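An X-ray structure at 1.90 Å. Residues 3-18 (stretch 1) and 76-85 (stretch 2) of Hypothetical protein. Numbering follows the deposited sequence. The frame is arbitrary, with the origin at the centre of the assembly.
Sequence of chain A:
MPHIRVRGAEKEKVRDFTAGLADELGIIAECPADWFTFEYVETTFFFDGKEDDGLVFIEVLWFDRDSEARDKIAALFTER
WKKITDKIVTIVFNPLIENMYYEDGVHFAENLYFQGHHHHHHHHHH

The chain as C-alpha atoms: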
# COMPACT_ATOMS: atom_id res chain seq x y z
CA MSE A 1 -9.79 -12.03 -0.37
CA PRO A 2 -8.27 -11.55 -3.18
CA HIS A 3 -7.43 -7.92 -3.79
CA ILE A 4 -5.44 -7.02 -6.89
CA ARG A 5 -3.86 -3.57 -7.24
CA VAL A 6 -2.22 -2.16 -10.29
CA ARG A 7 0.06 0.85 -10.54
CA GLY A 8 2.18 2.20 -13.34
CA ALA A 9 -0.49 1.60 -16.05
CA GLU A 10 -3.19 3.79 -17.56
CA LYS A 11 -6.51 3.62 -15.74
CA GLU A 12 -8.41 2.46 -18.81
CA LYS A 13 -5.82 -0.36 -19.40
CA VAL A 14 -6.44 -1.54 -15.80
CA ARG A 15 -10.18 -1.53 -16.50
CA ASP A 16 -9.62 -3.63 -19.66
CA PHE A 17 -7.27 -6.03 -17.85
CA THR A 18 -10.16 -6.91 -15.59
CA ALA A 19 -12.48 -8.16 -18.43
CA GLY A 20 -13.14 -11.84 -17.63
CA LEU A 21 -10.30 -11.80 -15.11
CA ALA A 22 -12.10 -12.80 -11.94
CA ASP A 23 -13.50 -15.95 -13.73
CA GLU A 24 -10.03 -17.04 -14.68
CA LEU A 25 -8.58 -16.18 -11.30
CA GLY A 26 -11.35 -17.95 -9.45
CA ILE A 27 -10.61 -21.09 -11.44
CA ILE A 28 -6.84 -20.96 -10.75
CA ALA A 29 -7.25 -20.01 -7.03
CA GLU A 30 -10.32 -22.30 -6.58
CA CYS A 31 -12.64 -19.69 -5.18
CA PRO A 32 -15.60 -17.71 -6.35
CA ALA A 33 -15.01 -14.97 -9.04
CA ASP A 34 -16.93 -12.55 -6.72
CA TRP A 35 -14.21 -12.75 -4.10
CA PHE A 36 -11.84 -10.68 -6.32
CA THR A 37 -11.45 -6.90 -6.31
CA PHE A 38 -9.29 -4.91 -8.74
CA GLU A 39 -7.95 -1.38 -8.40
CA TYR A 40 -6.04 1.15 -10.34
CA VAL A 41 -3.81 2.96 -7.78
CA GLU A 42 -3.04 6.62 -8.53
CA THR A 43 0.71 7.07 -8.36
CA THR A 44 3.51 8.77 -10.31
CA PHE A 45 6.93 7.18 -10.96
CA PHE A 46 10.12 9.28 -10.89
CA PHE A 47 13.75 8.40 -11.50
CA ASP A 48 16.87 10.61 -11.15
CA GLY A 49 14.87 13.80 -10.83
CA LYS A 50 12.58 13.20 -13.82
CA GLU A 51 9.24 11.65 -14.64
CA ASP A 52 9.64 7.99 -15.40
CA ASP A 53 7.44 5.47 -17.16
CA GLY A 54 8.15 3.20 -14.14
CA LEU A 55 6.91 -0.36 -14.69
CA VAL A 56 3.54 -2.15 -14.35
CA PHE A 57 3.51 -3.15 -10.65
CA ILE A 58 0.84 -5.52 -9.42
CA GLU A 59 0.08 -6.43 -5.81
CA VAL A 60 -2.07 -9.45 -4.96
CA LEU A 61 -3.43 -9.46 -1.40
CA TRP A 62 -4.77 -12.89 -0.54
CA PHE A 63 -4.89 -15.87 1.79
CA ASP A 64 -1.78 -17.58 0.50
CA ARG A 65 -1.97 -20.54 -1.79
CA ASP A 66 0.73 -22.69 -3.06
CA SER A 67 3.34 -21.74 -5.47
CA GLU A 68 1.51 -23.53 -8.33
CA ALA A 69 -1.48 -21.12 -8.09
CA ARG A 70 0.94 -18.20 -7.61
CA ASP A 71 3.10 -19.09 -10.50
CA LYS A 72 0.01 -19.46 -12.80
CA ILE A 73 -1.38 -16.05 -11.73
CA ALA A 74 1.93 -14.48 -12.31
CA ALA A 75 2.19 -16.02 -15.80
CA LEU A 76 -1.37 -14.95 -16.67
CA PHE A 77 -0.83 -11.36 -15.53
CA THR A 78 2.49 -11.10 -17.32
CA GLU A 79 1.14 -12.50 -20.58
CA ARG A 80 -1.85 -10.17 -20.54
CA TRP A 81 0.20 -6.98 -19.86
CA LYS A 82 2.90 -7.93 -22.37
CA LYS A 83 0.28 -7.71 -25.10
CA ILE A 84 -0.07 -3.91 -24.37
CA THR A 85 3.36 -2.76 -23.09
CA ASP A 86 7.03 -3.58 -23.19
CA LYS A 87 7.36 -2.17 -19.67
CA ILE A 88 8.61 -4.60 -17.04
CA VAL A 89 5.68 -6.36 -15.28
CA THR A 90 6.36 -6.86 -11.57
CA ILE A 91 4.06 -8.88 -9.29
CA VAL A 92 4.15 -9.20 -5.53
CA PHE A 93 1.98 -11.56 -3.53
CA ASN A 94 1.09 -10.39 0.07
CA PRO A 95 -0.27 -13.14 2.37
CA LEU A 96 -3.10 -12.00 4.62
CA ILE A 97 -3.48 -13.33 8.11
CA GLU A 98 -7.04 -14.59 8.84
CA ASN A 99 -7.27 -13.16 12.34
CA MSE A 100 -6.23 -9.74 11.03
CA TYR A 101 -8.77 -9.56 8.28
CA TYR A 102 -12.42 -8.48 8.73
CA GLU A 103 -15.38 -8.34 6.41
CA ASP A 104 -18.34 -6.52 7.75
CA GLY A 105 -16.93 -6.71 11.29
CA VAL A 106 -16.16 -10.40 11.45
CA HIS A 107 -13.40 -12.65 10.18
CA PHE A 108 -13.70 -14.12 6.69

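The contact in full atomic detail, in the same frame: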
# COMPACT_ATOMS: atom_id res chain seq x y z
N HIS A 3 -7.44 -9.33 -3.41
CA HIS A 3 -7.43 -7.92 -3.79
C HIS A 3 -6.25 -7.60 -4.67
O HIS A 3 -5.10 -7.75 -4.24
CB HIS A 3 -7.41 -7.02 -2.55
CG HIS A 3 -8.49 -7.37 -1.59
ND1 HIS A 3 -9.83 -7.08 -1.83
CD2 HIS A 3 -8.45 -8.04 -0.43
CE1 HIS A 3 -10.55 -7.57 -0.85
NE2 HIS A 3 -9.73 -8.15 0.02
N ILE A 4 -6.51 -7.22 -5.92
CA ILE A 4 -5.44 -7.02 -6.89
C ILE A 4 -5.34 -5.50 -7.06
O ILE A 4 -6.39 -4.81 -7.30
CB ILE A 4 -5.83 -7.60 -8.28
CG1 ILE A 4 -6.06 -9.13 -8.30
CG2 ILE A 4 -4.79 -7.33 -9.31
CD1 ILE A 4 -5.88 -9.94 -7.15
N ARG A 5 -4.11 -4.95 -7.01
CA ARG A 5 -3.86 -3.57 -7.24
C ARG A 5 -2.83 -3.34 -8.27
O ARG A 5 -1.77 -3.97 -8.22
CB ARG A 5 -3.36 -2.87 -5.96
CG ARG A 5 -4.35 -3.04 -4.85
CD ARG A 5 -3.74 -2.58 -3.56
NE ARG A 5 -4.71 -2.74 -2.48
CZ ARG A 5 -4.44 -2.61 -1.18
NH1 ARG A 5 -3.22 -2.27 -0.76
NH2 ARG A 5 -5.44 -2.76 -0.34
N VAL A 6 -3.11 -2.42 -9.18
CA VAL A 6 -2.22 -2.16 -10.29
C VAL A 6 -1.80 -0.70 -10.26
O VAL A 6 -2.63 0.20 -10.21
CB VAL A 6 -2.88 -2.48 -11.68
CG1 VAL A 6 -1.87 -2.28 -12.77
CG2 VAL A 6 -3.39 -3.93 -11.77
N ARG A 7 -0.50 -0.47 -10.39
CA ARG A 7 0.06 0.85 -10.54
C ARG A 7 1.00 0.88 -11.69
O ARG A 7 1.46 -0.17 -12.18
CB ARG A 7 0.85 1.28 -9.31
CG ARG A 7 2.07 0.48 -8.97
CD ARG A 7 2.62 0.87 -7.59
NE ARG A 7 1.76 0.31 -6.57
CZ ARG A 7 1.49 0.90 -5.44
NH1 ARG A 7 2.08 2.07 -5.23
NH2 ARG A 7 0.63 0.38 -4.55
N GLY A 8 1.27 2.07 -12.18
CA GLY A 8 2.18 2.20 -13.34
C GLY A 8 1.50 2.07 -14.71
O GLY A 8 2.16 2.13 -15.73
N ALA A 9 0.22 1.78 -14.77
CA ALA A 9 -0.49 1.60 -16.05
C ALA A 9 -1.58 2.62 -16.13
O ALA A 9 -2.13 3.03 -15.13
CB ALA A 9 -1.12 0.16 -16.13
N GLU A 10 -2.01 2.93 -17.34
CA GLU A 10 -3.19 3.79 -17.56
C GLU A 10 -4.43 3.18 -16.98
O GLU A 10 -4.65 1.98 -17.09
CB GLU A 10 -3.36 4.00 -19.09
CG GLU A 10 -2.35 4.95 -19.71
CD GLU A 10 -1.40 4.29 -20.69
OE1 GLU A 10 -0.70 3.31 -20.29
OE2 GLU A 10 -1.34 4.74 -21.86
N LYS A 11 -5.28 4.03 -16.38
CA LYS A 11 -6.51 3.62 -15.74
C LYS A 11 -7.40 2.78 -16.65
O LYS A 11 -7.97 1.77 -16.24
CB LYS A 11 -7.22 4.84 -15.23
CG LYS A 11 -8.45 4.58 -14.43
CD LYS A 11 -9.18 5.87 -13.97
CE LYS A 11 -8.43 6.57 -12.84
NZ LYS A 11 -8.71 8.05 -12.64
N GLU A 12 -7.55 3.23 -17.90
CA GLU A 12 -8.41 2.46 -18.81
C GLU A 12 -7.85 1.08 -19.14
O GLU A 12 -8.69 0.17 -19.34
CB GLU A 12 -8.62 3.25 -20.12
CG GLU A 12 -9.41 2.53 -21.20
CD GLU A 12 -9.24 3.31 -22.53
OE1 GLU A 12 -9.22 4.57 -22.45
OE2 GLU A 12 -9.03 2.70 -23.61
N LYS A 13 -6.52 0.96 -19.19
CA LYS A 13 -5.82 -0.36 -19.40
C LYS A 13 -6.06 -1.31 -18.21
O LYS A 13 -6.32 -2.53 -18.40
CB LYS A 13 -4.34 -0.21 -19.76
CG LYS A 13 -4.07 0.64 -21.01
CD LYS A 13 -4.88 0.05 -22.16
CE LYS A 13 -4.42 0.65 -23.52
NZ LYS A 13 -5.59 1.16 -24.25
N VAL A 14 -6.08 -0.74 -16.99
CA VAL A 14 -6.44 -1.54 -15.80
C VAL A 14 -7.89 -2.03 -15.89
O VAL A 14 -8.26 -3.23 -15.61
CB VAL A 14 -6.18 -0.74 -14.50
CG1 VAL A 14 -6.56 -1.60 -13.31
CG2 VAL A 14 -4.73 -0.33 -14.46
N ARG A 15 -8.79 -1.12 -16.30
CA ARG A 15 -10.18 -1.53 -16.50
C ARG A 15 -10.26 -2.71 -17.50
O ARG A 15 -10.90 -3.74 -17.20
CB ARG A 15 -11.03 -0.35 -17.06
CG ARG A 15 -12.51 -0.64 -17.32
CD ARG A 15 -13.10 0.41 -18.31
NE ARG A 15 -12.55 0.26 -19.67
CZ ARG A 15 -12.88 1.01 -20.72
NH1 ARG A 15 -13.79 1.96 -20.57
NH2 ARG A 15 -12.33 0.79 -21.92
N ASP A 16 -9.59 -2.56 -18.64
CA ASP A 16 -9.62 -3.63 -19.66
C ASP A 16 -9.00 -4.98 -19.22
O ASP A 16 -9.44 -6.03 -19.59
CB ASP A 16 -8.88 -3.18 -20.87
CG ASP A 16 -9.59 -2.03 -21.65
OD1 ASP A 16 -10.78 -1.67 -21.38
OD2 ASP A 16 -8.85 -1.48 -22.47
N PHE A 17 -7.92 -4.90 -18.47
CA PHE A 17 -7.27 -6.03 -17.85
C PHE A 17 -8.25 -6.84 -17.06
O PHE A 17 -8.14 -8.05 -17.01
CB PHE A 17 -6.10 -5.46 -16.93
CG PHE A 17 -5.48 -6.44 -16.01
CD1 PHE A 17 -4.75 -7.53 -16.51
CD2 PHE A 17 -5.45 -6.20 -14.62
CE1 PHE A 17 -4.12 -8.42 -15.68
CE2 PHE A 17 -4.76 -7.08 -13.79
CZ PHE A 17 -4.11 -8.18 -14.31
N THR A 18 -9.23 -6.21 -16.44
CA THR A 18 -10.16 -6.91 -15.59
C THR A 18 -11.29 -7.69 -16.35
O THR A 18 -11.97 -8.47 -15.75
CB THR A 18 -10.89 -6.01 -14.52
OG1 THR A 18 -11.87 -5.10 -15.12
CG2 THR A 18 -9.82 -5.24 -13.59
N LEU A 76 -0.16 -15.49 -16.06
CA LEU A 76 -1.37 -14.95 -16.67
C LEU A 76 -1.27 -13.41 -16.73
O LEU A 76 -1.45 -12.79 -17.76
CB LEU A 76 -2.57 -15.34 -15.90
CG LEU A 76 -3.92 -14.81 -16.47
CD1 LEU A 76 -4.21 -15.28 -17.91
CD2 LEU A 76 -5.07 -15.10 -15.54
N PHE A 77 -0.92 -12.82 -15.59
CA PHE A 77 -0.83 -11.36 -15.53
C PHE A 77 0.24 -10.84 -16.47
O PHE A 77 0.02 -9.82 -17.17
CB PHE A 77 -0.57 -10.89 -14.08
CG PHE A 77 -1.75 -10.95 -13.14
CD1 PHE A 77 -2.99 -11.43 -13.46
CD2 PHE A 77 -1.57 -10.53 -11.78
CE1 PHE A 77 -4.02 -11.43 -12.53
CE2 PHE A 77 -2.58 -10.57 -10.90
CZ PHE A 77 -3.82 -11.03 -11.23
N THR A 78 1.38 -11.51 -16.54
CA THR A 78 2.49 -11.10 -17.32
C THR A 78 2.16 -11.18 -18.79
O THR A 78 2.36 -10.23 -19.51
CB THR A 78 3.75 -11.86 -17.01
OG1 THR A 78 4.01 -11.72 -15.58
CG2 THR A 78 4.95 -11.37 -17.78
N GLU A 79 1.58 -12.29 -19.17
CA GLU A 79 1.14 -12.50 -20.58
C GLU A 79 0.12 -11.46 -21.04
O GLU A 79 0.26 -10.91 -22.14
CB GLU A 79 0.56 -13.91 -20.76
CG GLU A 79 1.62 -14.96 -20.82
CD GLU A 79 1.04 -16.40 -20.90
OE1 GLU A 79 -0.20 -16.61 -20.73
OE2 GLU A 79 1.85 -17.33 -21.15
N ARG A 80 -0.86 -11.15 -20.22
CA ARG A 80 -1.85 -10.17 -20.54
C ARG A 80 -1.27 -8.76 -20.70
O ARG A 80 -1.56 -8.06 -21.71
CB ARG A 80 -3.00 -10.18 -19.53
CG ARG A 80 -3.91 -11.42 -19.56
CD ARG A 80 -4.80 -11.41 -20.85
NE ARG A 80 -5.57 -12.64 -20.96
CZ ARG A 80 -6.60 -12.94 -20.18
NH1 ARG A 80 -7.00 -12.12 -19.17
NH2 ARG A 80 -7.21 -14.08 -20.37
N TRP A 81 -0.42 -8.31 -19.73
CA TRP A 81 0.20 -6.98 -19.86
C TRP A 81 1.20 -6.87 -21.01
O TRP A 81 1.27 -5.83 -21.69
CB TRP A 81 0.80 -6.47 -18.49
CG TRP A 81 -0.28 -6.04 -17.56
CD1 TRP A 81 -0.89 -6.76 -16.58
CD2 TRP A 81 -0.97 -4.82 -17.64
NE1 TRP A 81 -1.91 -6.05 -16.01
CE2 TRP A 81 -1.97 -4.84 -16.62
CE3 TRP A 81 -0.83 -3.70 -18.44
CZ2 TRP A 81 -2.86 -3.80 -16.43
CZ3 TRP A 81 -1.72 -2.65 -18.24
CH2 TRP A 81 -2.73 -2.71 -17.27
N LYS A 82 1.93 -7.94 -21.29
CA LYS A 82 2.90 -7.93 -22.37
C LYS A 82 2.30 -7.76 -23.75
O LYS A 82 3.00 -7.33 -24.67
CB LYS A 82 3.89 -9.11 -22.32
CG LYS A 82 4.91 -9.05 -21.19
CD LYS A 82 5.87 -7.86 -21.09
CE LYS A 82 7.02 -8.13 -20.10
NZ LYS A 82 8.00 -7.00 -20.06
N LYS A 83 1.01 -7.99 -23.86
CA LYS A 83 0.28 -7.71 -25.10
C LYS A 83 0.17 -6.23 -25.40
O LYS A 83 0.11 -5.88 -26.59
CB LYS A 83 -1.11 -8.25 -25.03
CG LYS A 83 -1.16 -9.74 -25.11
CD LYS A 83 -2.59 -10.20 -25.17
CE LYS A 83 -2.68 -11.69 -25.50
NZ LYS A 83 -4.04 -12.19 -25.10
N ILE A 84 0.14 -5.40 -24.33
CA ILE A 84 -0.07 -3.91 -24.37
C ILE A 84 1.23 -3.09 -24.18
O ILE A 84 1.36 -1.98 -24.70
CB ILE A 84 -0.99 -3.45 -23.23
CG1 ILE A 84 -2.25 -4.30 -23.15
CG2 ILE A 84 -1.32 -1.97 -23.39
CD1 ILE A 84 -2.94 -4.25 -21.80
N THR A 85 2.22 -3.61 -23.45
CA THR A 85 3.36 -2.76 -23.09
C THR A 85 4.59 -3.60 -23.14
O THR A 85 4.51 -4.84 -22.97
CB THR A 85 3.21 -2.14 -21.68
OG1 THR A 85 4.37 -1.33 -21.36
CG2 THR A 85 3.10 -3.23 -20.61
O HOH W 1 -6.80 -9.41 -18.96

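Stretch 1 runs as a strand from His3 to Arg7, turns through Gly8 and Ala9, and enters a helix at Lys11, with Glu10 in the N-cap position. Gly8 suits the turn because its backbone angles (phi 87°, psi -4°) would jam a CB against the carbonyl O of Arg7. The helix of stretch 2, which begins earlier in the chain, crosses the first helix at 129°, with the axes 11.4 Å apart at closest approach. That gap is wide enough for aromatic rings to fill, and no direct hydrogen bond crosses it.

Phe17 and Trp81 bury the most surface in the contact. Phe17 points its CA-to-CB bond toward stretch 2, and its t rotamer (chi1 169°) carries the ring in among the side chains of Phe77, Arg80 and Trp81. Trp81 starts sideways, yet chi1 of -75° (m) and chi2 of 95° bring the end of its side chain nearer to stretch 1. Phe17 and the five-membered ring of Trp81 meet obliquely, planes at 47° and centroids 4.3 Å apart; Trp81 NE1 lies over one face of Phe17, 3.2 Å from Phe17 CD1.

Phe77, one helical turn before Trp81, also leaves its backbone sideways and reaches inward through an m rotamer. Phe17 presents its edge to the Phe77 face, with planes at 72° and Phe17 CZ 3.5 Å from Phe77 CD1. This arrangement sets the slightly positive ring hydrogens of one phenyl against the electron-rich face of the other.

Alternate strand residues Ile4 and Val6 point toward the helix, as the strand's zigzag allows. Ile4 CG1 packs 4.1 Å from Phe77 CZ, and Val6 CG1, on a t rotamer, lies 4.1 Å from Trp81 CZ2. The far end of the indole reaches the start of the first helix: Ala9 CB, a small methyl, sits 3.5 Å from Trp81 CH2, while Val14 CG2 is 4.2 Å from that same CH2.

Two long side chains combine apolar contact with a charged end. Lys13 starts toward stretch 2, and its aliphatic chain packs against Ile84, with Lys13 CE 4.1 Å from Ile84 CG2. Its end then leads away, leaving Lys13 NZ in a long salt bridge of 3.8 Å to Glu12 OE2. Arg80 places CB 4.4 Å from Phe17 CE1, near the plane of the phenyl ring, while its guanidinium reaches a water. This water accepts from Arg80 NH1 and donates to Phe17 O, at 2.7 Å from each, so it forms a polar bridge between the helices.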